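Local coordinates for protein 3-methyladenine dna-glycosylase (Archaeoglobus fulgidus, PDB 2JHN) that belongs to the HhH-GPD superfamily of base excision DNA repair proteins and carries an N-terminal domain resembling the TATA-box binding protein, at residues Val243-Ser248 with Gly254-Ala259; Ala238-Val243 with Tyr280-Asp285; Glu173-Cys178 with Glu186-Ile191. The protein carries 1 engineered substitution. One frame throughout, in Å; residues are numbered along the deposited sequence.

In the fold
Interactions 1 and 2 sit together, their centres 9 Å apart, and both use helix 241-251. In interaction 2 the start of this helix packs against helix 274-287 in a buried contact, with a carboxylate and an aromatic ring near the first turn. Interaction 1 lies nearer the surface, where the same helix is tied by hydrogen bonds to the loop leading into helix 259-270. A salt bridge from Arg245 to Asp285 joins the two. Interaction 3 is separate, its centre 33 Å from that of interaction 1. It too is buried, but the direct contact between its segments is purely apolar, with salt bridges of Arg182 and a mercury-bound cysteine beside it.

Interaction 1 of 3, residues Val243-Ser248 with Gly254-Ala259; sequences VRRAVS and GEIQSA
Arg244 and Ser248, one turn apart on helix 241-251, both bind the backbone of Gln257, in the loop that leads to helix 259-270; this helix-loop-helix connection lies within the HhH-GPD region. From CB, which lies 4.1 Å from Gln257 O, the arginine chain passes through CG, packed on the backbone oxygen of Ala238, to CD, which runs past the backbone N of Ala259. A bend at chi3 (58°) then turns the guanidinium side-on to the loop. NE donates to Gln257 O at 2.9 Å, and NH2 reaches the same oxygen at 3.0 Å. That oxygen is close to the guanidinium plane, yet the two donors meet it differently: NE lies in the carbonyl plane, whereas NH2 stands well above it. NH2 also touches Ile256, 4.0 Å from its CG1, and Ile256 CD1 rests near the backbone of Arg244 and Arg245.

Ser248 works as a relay. Its OG receives Gln257 N at 2.9 Å and donates to Arg244 O at 2.8 Å, approaching that carbonyl on the face opposite Ser248 N, so the helix oxygen is gripped twice. At the near end of the loop, Gly254 N donates to Ser248 O at 3.1 Å. Gly254 turns the chain there with a positive phi (84°) that suits a residue without a side chain. At the far end, Ser258 is the N-cap of helix 259-270, its OG accepting from Lys261 N.

Gln257 is therefore held through both its backbone N and its backbone O, by side chains of the preceding helix. Because these bonds grip main-chain atoms, they probably help to set the path of the loop, alongside the Ser258 cap, and the charge on Arg244 probably polarises the Gln257 carbonyl.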
# COMPACT_ATOMS: atom_id res chain seq x y z
N VAL A 243 -7.99 -4.53 -11.41
CA VAL A 243 -7.60 -3.49 -12.38
C VAL A 243 -8.33 -3.71 -13.71
O VAL A 243 -8.87 -2.76 -14.29
CB VAL A 243 -6.06 -3.44 -12.57
CG1 VAL A 243 -5.67 -2.54 -13.75
CG2 VAL A 243 -5.37 -2.95 -11.28
N ARG A 244 -8.33 -4.95 -14.21
CA ARG A 244 -9.00 -5.26 -15.48
C ARG A 244 -10.50 -4.91 -15.44
O ARG A 244 -11.02 -4.23 -16.34
CB ARG A 244 -8.76 -6.72 -15.87
CG ARG A 244 -7.30 -7.01 -16.28
CD ARG A 244 -7.09 -8.53 -16.50
NE ARG A 244 -8.01 -9.03 -17.53
CZ ARG A 244 -8.46 -10.28 -17.59
NH1 ARG A 244 -8.08 -11.17 -16.69
NH2 ARG A 244 -9.28 -10.64 -18.56
N ARG A 245 -11.16 -5.31 -14.36
CA ARG A 245 -12.58 -4.98 -14.11
C ARG A 245 -12.84 -3.46 -14.14
O ARG A 245 -13.73 -2.99 -14.85
CB ARG A 245 -13.08 -5.57 -12.80
CG ARG A 245 -13.18 -7.10 -12.76
CD ARG A 245 -13.93 -7.60 -11.50
NE ARG A 245 -13.30 -7.26 -10.23
CZ ARG A 245 -12.60 -8.10 -9.48
NH1 ARG A 245 -12.41 -9.37 -9.85
NH2 ARG A 245 -12.07 -7.68 -8.33
N ALA A 246 -12.04 -2.70 -13.39
CA ALA A 246 -12.20 -1.24 -13.32
C ALA A 246 -11.98 -0.55 -14.66
O ALA A 246 -12.79 0.31 -15.07
CB ALA A 246 -11.28 -0.65 -12.22
N VAL A 247 -10.92 -0.92 -15.37
CA VAL A 247 -10.60 -0.30 -16.66
C VAL A 247 -11.65 -0.65 -17.72
O VAL A 247 -11.99 0.18 -18.55
CB VAL A 247 -9.16 -0.67 -17.15
CG1 VAL A 247 -8.93 -0.19 -18.58
CG2 VAL A 247 -8.11 -0.08 -16.22
N SER A 248 -12.16 -1.88 -17.65
CA SER A 248 -13.21 -2.33 -18.57
C SER A 248 -14.53 -1.59 -18.34
O SER A 248 -15.18 -1.19 -19.32
CB SER A 248 -13.43 -3.83 -18.43
OG SER A 248 -12.28 -4.53 -18.85
N GLY A 254 -18.10 -2.14 -19.45
CA GLY A 254 -18.26 -3.36 -18.68
C GLY A 254 -17.90 -4.64 -19.40
O GLY A 254 -17.95 -5.71 -18.81
N GLU A 255 -17.55 -4.55 -20.68
CA GLU A 255 -17.08 -5.73 -21.42
C GLU A 255 -15.64 -6.03 -21.01
O GLU A 255 -14.72 -5.28 -21.36
CB GLU A 255 -17.17 -5.49 -22.94
CG GLU A 255 -18.61 -5.47 -23.49
CD GLU A 255 -19.35 -6.78 -23.27
OE1 GLU A 255 -19.00 -7.79 -23.93
OE2 GLU A 255 -20.30 -6.81 -22.45
N ILE A 256 -15.46 -7.10 -20.24
CA ILE A 256 -14.14 -7.49 -19.69
C ILE A 256 -13.03 -7.59 -20.75
O ILE A 256 -13.17 -8.31 -21.74
CB ILE A 256 -14.23 -8.78 -18.81
CG1 ILE A 256 -12.93 -8.98 -18.01
CG2 ILE A 256 -14.57 -10.03 -19.66
CD1 ILE A 256 -12.65 -7.88 -16.98
N GLN A 257 -11.96 -6.83 -20.54
CA GLN A 257 -10.83 -6.77 -21.46
C GLN A 257 -9.64 -7.58 -20.93
O GLN A 257 -9.57 -7.88 -19.73
CB GLN A 257 -10.40 -5.33 -21.73
CG GLN A 257 -11.53 -4.43 -22.29
CD GLN A 257 -12.10 -4.96 -23.61
OE1 GLN A 257 -13.19 -5.54 -23.65
NE2 GLN A 257 -11.35 -4.76 -24.70
N SER A 258 -8.75 -7.94 -21.85
CA SER A 258 -7.51 -8.65 -21.55
C SER A 258 -6.48 -7.72 -20.89
O SER A 258 -6.56 -6.50 -21.06
CB SER A 258 -6.91 -9.22 -22.84
OG SER A 258 -6.36 -8.19 -23.66
N ALA A 259 -5.50 -8.29 -20.19
CA ALA A 259 -4.40 -7.51 -19.62
C ALA A 259 -3.64 -6.71 -20.68
O ALA A 259 -3.25 -5.56 -20.44
CB ALA A 259 -3.46 -8.43 -18.83

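Interaction 2 of 3, residues Ala238-Val243 with Tyr280-Asp285; sequences ADDLGV and YLFLYD
Asp240 meets Phe282 at the ring edge, its OD2 lying 4.2 Å from CE1 and near the plane of the ring. The same oxygen caps the helix that follows: as the N-cap residue, Asp240 takes Val243 N on the anti lone pair of OD2, at 3.2 Å and with an N-H...O angle of 152°. Its other oxygen, OD1, accepts from Trp221 NE1, so the carboxylate is held at both ends, and the helix start and the indole of Trp221 probably help to set its position beside the aromatic ring.

Gly242 follows in the first turn of helix 241-251, where two helices of the HhH-GPD fold, 241-251 and 274-287, come close: the CA atoms of Gly242 and Asp285 are 6.0 Å apart. The bare CA of the glycine allows Asp285 OD2 to approach within 3.4 Å. Asp285 extends its CG anti to the backbone N (chi1 -174°), and OD2 forms a salt bridge with Arg245 farther along the glycine's own helix.

Val243 then adds the apolar part. Its CG2 branch, beside the backbone N, points to Phe282 CE1 at 3.9 Å, the methyl coming in at a slant to the ring. CE1 of Phe282 is thus the ring atom that approaches both Val243 CG2 and the capping oxygen of Asp240. Around the valine, Phe236, Val262 and Leu278 pack on the same side chain.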
# COMPACT_ATOMS: atom_id res chain seq x y z
N ALA A 238 -1.27 -4.72 -15.01
CA ALA A 238 -2.46 -4.95 -15.84
C ALA A 238 -3.08 -6.35 -15.69
O ALA A 238 -4.27 -6.54 -16.02
CB ALA A 238 -2.09 -4.65 -17.32
N ASP A 239 -2.31 -7.32 -15.21
CA ASP A 239 -2.85 -8.67 -14.93
C ASP A 239 -3.78 -8.69 -13.71
O ASP A 239 -4.52 -9.64 -13.52
CB ASP A 239 -1.74 -9.73 -14.78
CG ASP A 239 -0.91 -9.88 -16.03
OD1 ASP A 239 -1.45 -10.42 -17.03
OD2 ASP A 239 0.27 -9.43 -16.02
N ASP A 240 -3.73 -7.65 -12.88
CA ASP A 240 -4.57 -7.63 -11.68
C ASP A 240 -6.05 -7.68 -12.10
O ASP A 240 -6.49 -6.86 -12.92
CB ASP A 240 -4.24 -6.39 -10.82
CG ASP A 240 -4.91 -6.45 -9.45
OD1 ASP A 240 -4.24 -6.83 -8.46
OD2 ASP A 240 -6.12 -6.12 -9.38
N LEU A 241 -6.81 -8.65 -11.58
CA LEU A 241 -8.23 -8.81 -11.97
C LEU A 241 -9.13 -7.62 -11.59
O LEU A 241 -10.01 -7.25 -12.34
CB LEU A 241 -8.80 -10.11 -11.41
CG LEU A 241 -8.61 -11.20 -12.46
CD1 LEU A 241 -7.54 -12.20 -12.06
CD2 LEU A 241 -9.94 -11.86 -12.71
N GLY A 242 -8.88 -7.04 -10.42
CA GLY A 242 -9.54 -5.80 -10.05
C GLY A 242 -9.25 -4.64 -10.98
O GLY A 242 -10.15 -3.86 -11.32
N VAL A 243 -7.99 -4.53 -11.41
CA VAL A 243 -7.60 -3.49 -12.38
C VAL A 243 -8.33 -3.71 -13.71
O VAL A 243 -8.87 -2.76 -14.29
CB VAL A 243 -6.06 -3.44 -12.57
CG1 VAL A 243 -5.67 -2.54 -13.75
CG2 VAL A 243 -5.37 -2.95 -11.28
N TYR A 280 -6.95 5.03 -7.56
CA TYR A 280 -8.36 5.39 -7.93
C TYR A 280 -9.11 4.18 -8.51
O TYR A 280 -10.29 4.01 -8.22
CB TYR A 280 -8.41 6.58 -8.90
CG TYR A 280 -8.09 7.92 -8.22
CD1 TYR A 280 -6.77 8.30 -7.99
CD2 TYR A 280 -9.12 8.79 -7.80
CE1 TYR A 280 -6.45 9.52 -7.34
CE2 TYR A 280 -8.82 10.03 -7.17
CZ TYR A 280 -7.48 10.38 -6.94
OH TYR A 280 -7.16 11.55 -6.32
N LEU A 281 -8.43 3.36 -9.32
CA LEU A 281 -9.03 2.14 -9.90
C LEU A 281 -9.33 1.10 -8.80
O LEU A 281 -10.36 0.43 -8.84
CB LEU A 281 -8.16 1.54 -11.01
CG LEU A 281 -7.96 2.40 -12.27
CD1 LEU A 281 -6.97 1.75 -13.22
CD2 LEU A 281 -9.30 2.68 -13.01
N PHE A 282 -8.44 0.97 -7.81
CA PHE A 282 -8.72 0.07 -6.67
C PHE A 282 -9.98 0.55 -5.93
O PHE A 282 -10.84 -0.26 -5.58
CB PHE A 282 -7.57 0.03 -5.66
CG PHE A 282 -6.32 -0.70 -6.14
CD1 PHE A 282 -6.39 -1.82 -6.99
CD2 PHE A 282 -5.08 -0.27 -5.70
CE1 PHE A 282 -5.18 -2.49 -7.40
CE2 PHE A 282 -3.89 -0.92 -6.09
CZ PHE A 282 -3.96 -2.03 -6.95
N LEU A 283 -10.07 1.85 -5.66
CA LEU A 283 -11.26 2.38 -4.97
C LEU A 283 -12.53 2.10 -5.79
O LEU A 283 -13.55 1.72 -5.25
CB LEU A 283 -11.12 3.88 -4.73
CG LEU A 283 -10.07 4.32 -3.71
CD1 LEU A 283 -9.82 5.81 -3.85
CD2 LEU A 283 -10.54 3.94 -2.31
N TYR A 284 -12.45 2.34 -7.10
CA TYR A 284 -13.55 2.16 -8.06
C TYR A 284 -14.01 0.71 -8.08
O TYR A 284 -15.21 0.41 -7.99
CB TYR A 284 -13.09 2.59 -9.45
CG TYR A 284 -14.19 2.74 -10.46
CD1 TYR A 284 -15.10 3.79 -10.37
CD2 TYR A 284 -14.32 1.84 -11.50
CE1 TYR A 284 -16.10 3.93 -11.30
CE2 TYR A 284 -15.33 1.98 -12.44
CZ TYR A 284 -16.21 3.02 -12.33
OH TYR A 284 -17.23 3.16 -13.24
N ASP A 285 -13.04 -0.20 -8.17
CA ASP A 285 -13.34 -1.62 -8.13
C ASP A 285 -13.97 -2.07 -6.80
O ASP A 285 -14.88 -2.91 -6.80
CB ASP A 285 -12.09 -2.45 -8.41
CG ASP A 285 -12.39 -3.96 -8.52
OD1 ASP A 285 -13.25 -4.36 -9.37
OD2 ASP A 285 -11.76 -4.73 -7.76

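Interaction 3 of 3, residues Glu173-Cys178 with Glu186-Ile191. With MBO (mercuribenzoic acid), chain C.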
# COMPACT_ATOMS: atom_id res chain seq x y z
N GLU A 173 6.94 -23.05 9.61
CA GLU A 173 5.83 -23.60 10.39
C GLU A 173 5.04 -22.56 11.17
O GLU A 173 3.84 -22.70 11.34
CB GLU A 173 6.31 -24.72 11.34
CG GLU A 173 6.60 -26.05 10.62
CD GLU A 173 5.41 -26.55 9.79
OE1 GLU A 173 4.24 -26.52 10.27
OE2 GLU A 173 5.68 -26.97 8.64
N GLY A 174 5.72 -21.54 11.67
CA GLY A 174 5.05 -20.46 12.44
C GLY A 174 4.09 -19.67 11.56
O GLY A 174 2.99 -19.33 11.97
N LEU A 175 4.52 -19.39 10.32
CA LEU A 175 3.67 -18.75 9.32
C LEU A 175 2.50 -19.65 8.91
O LEU A 175 1.38 -19.15 8.79
CB LEU A 175 4.48 -18.31 8.08
CG LEU A 175 5.63 -17.32 8.34
CD1 LEU A 175 6.28 -16.88 7.03
CD2 LEU A 175 5.20 -16.10 9.15
N ARG A 176 2.74 -20.96 8.73
CA ARG A 176 1.65 -21.90 8.39
C ARG A 176 0.62 -21.93 9.50
O ARG A 176 -0.57 -22.00 9.24
CB ARG A 176 2.16 -23.32 8.13
CG ARG A 176 3.11 -23.46 6.94
CD ARG A 176 3.46 -24.92 6.70
NE ARG A 176 2.27 -25.67 6.32
CZ ARG A 176 2.18 -27.00 6.36
NH1 ARG A 176 3.20 -27.74 6.79
NH2 ARG A 176 1.05 -27.58 5.99
N GLU A 177 1.09 -21.88 10.75
CA GLU A 177 0.20 -21.86 11.91
C GLU A 177 -0.75 -20.67 11.90
O GLU A 177 -1.91 -20.79 12.29
CB GLU A 177 1.02 -21.89 13.20
CG GLU A 177 1.68 -23.25 13.42
CD GLU A 177 2.62 -23.31 14.63
OE1 GLU A 177 2.76 -22.31 15.41
OE2 GLU A 177 3.23 -24.39 14.79
N CYS A 178 -0.28 -19.54 11.39
CA CYS A 178 -1.09 -18.33 11.33
C CYS A 178 -2.09 -18.37 10.15
O CYS A 178 -2.96 -17.51 10.04
CB CYS A 178 -0.20 -17.08 11.25
SG CYS A 178 0.75 -16.67 12.78
N GLU A 186 7.10 -20.57 2.80
CA GLU A 186 8.42 -20.84 2.28
C GLU A 186 9.04 -19.66 1.52
O GLU A 186 10.20 -19.34 1.71
CB GLU A 186 8.34 -22.06 1.37
CG GLU A 186 8.28 -23.36 2.14
CD GLU A 186 8.46 -24.58 1.25
OE1 GLU A 186 8.19 -24.48 0.03
OE2 GLU A 186 8.87 -25.64 1.79
N LEU A 187 8.24 -19.01 0.68
CA LEU A 187 8.73 -17.89 -0.12
C LEU A 187 9.03 -16.65 0.76
O LEU A 187 10.05 -15.98 0.58
CB LEU A 187 7.73 -17.58 -1.23
CG LEU A 187 8.11 -16.55 -2.30
CD1 LEU A 187 9.47 -16.86 -2.93
CD2 LEU A 187 6.99 -16.45 -3.34
N ILE A 188 8.14 -16.36 1.71
CA ILE A 188 8.34 -15.23 2.64
C ILE A 188 9.62 -15.43 3.46
O ILE A 188 10.44 -14.52 3.59
CB ILE A 188 7.08 -14.96 3.49
CG1 ILE A 188 5.95 -14.45 2.57
CG2 ILE A 188 7.40 -13.97 4.65
CD1 ILE A 188 4.59 -14.35 3.21
N VAL A 189 9.83 -16.64 3.97
CA VAL A 189 11.07 -16.92 4.70
C VAL A 189 12.29 -16.70 3.77
O VAL A 189 13.27 -16.07 4.15
CB VAL A 189 11.04 -18.33 5.35
CG1 VAL A 189 12.43 -18.73 5.88
CG2 VAL A 189 10.00 -18.36 6.48
N GLU A 190 12.18 -17.16 2.53
CA GLU A 190 13.22 -16.95 1.51
C GLU A 190 13.59 -15.46 1.33
O GLU A 190 14.77 -15.07 1.38
CB GLU A 190 12.76 -17.57 0.19
CG GLU A 190 13.88 -17.82 -0.82
CD GLU A 190 13.39 -18.42 -2.16
OE1 GLU A 190 12.33 -19.09 -2.22
OE2 GLU A 190 14.11 -18.23 -3.17
N ILE A 191 12.57 -14.63 1.18
CA ILE A 191 12.75 -13.20 1.04
C ILE A 191 13.37 -12.59 2.31
O ILE A 191 14.24 -11.71 2.23
CB ILE A 191 11.39 -12.51 0.68
CG1 ILE A 191 10.87 -13.00 -0.70
CG2 ILE A 191 11.50 -10.99 0.80
CD1 ILE A 191 11.66 -12.50 -1.89
HG MBO C . -0.97 -16.07 14.23
CE1 MBO C . -2.61 -15.41 15.67
CE2 MBO C . -3.67 -16.27 15.92
CE3 MBO C . -4.65 -15.86 16.81
CE4 MBO C . -4.58 -14.61 17.41
CE5 MBO C . -3.51 -13.75 17.15
CE6 MBO C . -2.51 -14.16 16.27
CZ MBO C . -5.66 -14.17 18.35
OZ1 MBO C . -5.52 -13.11 18.98
OZ2 MBO C . -6.68 -14.87 18.46
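Helices 164-177 and 182-192 are consecutive helices of the HhH-GPD region, joined by a short turn, and they meet through Leu175, Ile188 and Val189. One methyl of Leu175 makes the contact. CD1 lies 3.9 Å from Ile188 CG2 and 4.0 Å from Val189 CG2, touching one branch of each of two neighbouring residues on the second helix. Leucine chi2 (-176°) places CD1 anti to CA, extending the chain toward that helix. The closest approaches are methyl to methyl, and the CA atoms of Leu175 and Glu186, the nearest pair, are still 8.7 Å apart. Behind the contact, Ile143 and Ile167 pack on Leu175, while Ile126 and Ile127 pack on Ile188.

Charged groups lie beside this apolar patch. Within the first helix, Arg176 NH1 forms a salt bridge with Glu173 OE2 at 3.2 Å; OE2 offers its syn lone pair and lies slightly out of the guanidinium plane of Arg176. Between the helices, Arg182 bridges from Glu173 OE2 to Glu186 OE2, and so links the two segments through their acidic residues.

At the end of the first segment, Cys178 turns to another neighbour, mercuribenzoic acid, whose pocket also includes Lys142 and Arg146. SG binds the mercury at 2.3 Å, and the ring carbon CE1 of the ligand continues almost straight on from the bond between SG and mercury, with an SG-HG-CE1 angle of about 178°.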